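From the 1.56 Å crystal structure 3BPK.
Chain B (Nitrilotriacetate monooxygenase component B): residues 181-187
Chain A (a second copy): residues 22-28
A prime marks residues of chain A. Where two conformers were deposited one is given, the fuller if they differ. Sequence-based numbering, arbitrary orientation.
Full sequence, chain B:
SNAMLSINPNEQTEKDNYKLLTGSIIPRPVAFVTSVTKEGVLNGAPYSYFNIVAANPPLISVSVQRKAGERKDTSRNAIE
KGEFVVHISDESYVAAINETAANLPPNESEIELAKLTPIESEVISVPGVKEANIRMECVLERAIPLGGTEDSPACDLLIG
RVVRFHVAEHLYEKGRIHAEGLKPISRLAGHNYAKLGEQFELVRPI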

# COMPACT_ATOMS: atom_id res chain seq x y z
N GLY B 181 16.27 12.62 -5.29
CA GLY B 181 15.80 13.82 -5.98
C GLY B 181 14.29 14.00 -5.84
O GLY B 181 13.80 15.12 -5.76
N LEU B 182 13.56 12.89 -5.79
CA LEU B 182 12.10 12.92 -5.63
C LEU B 182 11.67 13.45 -4.26
O LEU B 182 10.73 14.23 -4.17
CB LEU B 182 11.55 11.52 -5.84
CG LEU B 182 10.02 11.35 -5.68
CD1 LEU B 182 9.18 12.25 -6.66
CD2 LEU B 182 9.63 9.87 -5.82
N LYS B 183 12.35 13.00 -3.19
CA LYS B 183 11.99 13.37 -1.82
C LYS B 183 10.52 13.03 -1.51
O LYS B 183 9.71 13.88 -1.10
CB LYS B 183 12.30 14.84 -1.52
CG LYS B 183 13.78 15.13 -1.65
CD LYS B 183 14.11 16.54 -1.25
CE LYS B 183 15.57 16.65 -0.79
NZ LYS B 183 16.56 16.04 -1.76
N PRO B 184 10.18 11.76 -1.69
CA PRO B 184 8.79 11.37 -1.45
C PRO B 184 8.44 11.54 0.02
O PRO B 184 9.34 11.43 0.89
CB PRO B 184 8.78 9.90 -1.85
CG PRO B 184 10.22 9.42 -1.51
CD PRO B 184 11.05 10.61 -2.02
N ILE B 185 7.17 11.82 0.32
CA ILE B 185 6.74 11.83 1.72
C ILE B 185 5.84 10.62 2.03
O ILE B 185 5.16 10.08 1.13
CB ILE B 185 6.07 13.17 2.13
CG1 ILE B 185 4.81 13.42 1.34
CG2 ILE B 185 7.06 14.36 2.04
CD1 ILE B 185 3.59 12.98 2.08
N SER B 186 5.87 10.19 3.29
CA SER B 186 5.06 9.06 3.70
C SER B 186 4.30 9.39 4.96
O SER B 186 4.63 10.32 5.67
CB SER B 186 5.93 7.82 3.90
OG SER B 186 7.01 8.09 4.79
N ARG B 187 3.27 8.59 5.23
CA ARG B 187 2.39 8.79 6.38
C ARG B 187 2.70 7.77 7.49
O ARG B 187 2.92 6.59 7.22
CB ARG B 187 0.94 8.68 5.96
CG ARG B 187 -0.06 9.08 7.02
CD ARG B 187 -0.29 10.55 7.16
NE ARG B 187 -1.27 10.76 8.23
CZ ARG B 187 -2.60 10.79 8.07
NH1 ARG B 187 -3.15 10.65 6.86
NH2 ARG B 187 -3.38 10.97 9.14
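Chain A (22-28) TGSIIPR

The two stretches run side by side in the same direction, Leu182 lying nearest Ser24′, Pro184 nearest Ile26′ and Ser186 nearest Pro27′, with CA–CA separations of 8.3, 6.8 and 7.2 Å. Chain A leaves its helix at Ile25′ and continues extended through Ile26′ and Pro27′, which are joined by a cis peptide bond. No direct hydrogen bond links the stretches; the contact is made by packing and by one bridging water.

On chain B, Leu182 closes a helix and points toward chain A. Leu182 CD2 lies 4.0 Å from Ser24′ O and 4.1 Å from Ile26′ CG1; the branched apolar side chain of leucine suits this buried site. Lys183 then turns with positive phi and points away, leaving its charged chain exposed. Pro184 faces chain A again: Pro184 CB is 3.5 Å from Ile26′ O, and Pro184 CG is 3.8 Å from Ile26′ CD1. Its compact ring offers an apolar surface to Ile26′, and proline has no backbone N-H that would need a partner. Ile185, in extended conformation, points away, but its carbonyl still takes part, since one water, through its O, donates to both Ile185 O (2.7 Å) and Ile26′ O (2.8 Å). Ser186 points toward chain A again, and Ser186 CB lies 3.9 Å from Pro27′ CG; the side chain is short, and its CB meets the proline ring by van der Waals contact. Arg187 lies beyond reach of the chain A stretch.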

# COMPACT_ATOMS: atom_id res chain seq x y z
N THR A 22 7.82 0.90 -9.43
CA THR A 22 8.57 0.63 -8.21
C THR A 22 9.52 1.75 -7.78
O THR A 22 9.92 1.80 -6.61
CB THR A 22 9.33 -0.72 -8.29
OG1 THR A 22 10.26 -0.69 -9.38
CG2 THR A 22 8.38 -1.91 -8.44
N GLY A 23 9.90 2.61 -8.73
CA GLY A 23 10.75 3.76 -8.38
C GLY A 23 9.97 5.00 -8.01
O GLY A 23 10.51 5.90 -7.34
N SER A 24 8.67 5.05 -8.40
CA SER A 24 7.80 6.21 -8.11
C SER A 24 6.97 6.06 -6.85
O SER A 24 6.85 7.01 -6.06
CB SER A 24 6.85 6.48 -9.29
OG SER A 24 7.54 6.71 -10.52
N ILE A 25 6.38 4.86 -6.69
CA ILE A 25 5.48 4.58 -5.54
C ILE A 25 6.36 4.07 -4.42
O ILE A 25 6.55 2.86 -4.25
CB ILE A 25 4.33 3.66 -5.96
CG1 ILE A 25 3.52 4.33 -7.08
CG2 ILE A 25 3.43 3.33 -4.76
CD1 ILE A 25 2.40 3.44 -7.72
N ILE A 26 6.96 5.04 -3.72
CA ILE A 26 7.93 4.78 -2.66
C ILE A 26 7.71 5.74 -1.51
O ILE A 26 7.15 6.82 -1.71
CB ILE A 26 9.43 4.91 -3.14
CG1 ILE A 26 9.69 6.25 -3.81
CG2 ILE A 26 9.79 3.71 -4.08
CD1 ILE A 26 11.20 6.58 -3.83
N PRO A 27 8.12 5.35 -0.30
CA PRO A 27 8.64 4.02 0.10
C PRO A 27 7.44 3.06 0.29
O PRO A 27 6.31 3.52 0.52
CB PRO A 27 9.30 4.30 1.45
CG PRO A 27 8.46 5.43 2.05
CD PRO A 27 8.03 6.29 0.84
N ARG A 28 7.68 1.76 0.19
CA ARG A 28 6.61 0.76 0.40
C ARG A 28 6.90 -0.11 1.61
O ARG A 28 7.96 -0.69 1.71
CB ARG A 28 6.50 -0.14 -0.83
CG ARG A 28 6.05 0.63 -2.09
CD ARG A 28 5.84 -0.34 -3.29
NE ARG A 28 7.02 -1.16 -3.61
CZ ARG A 28 8.12 -0.71 -4.24
NH1 ARG A 28 8.20 0.59 -4.62
NH2 ARG A 28 9.13 -1.55 -4.52
O HOH W 1 4.98 8.54 -1.12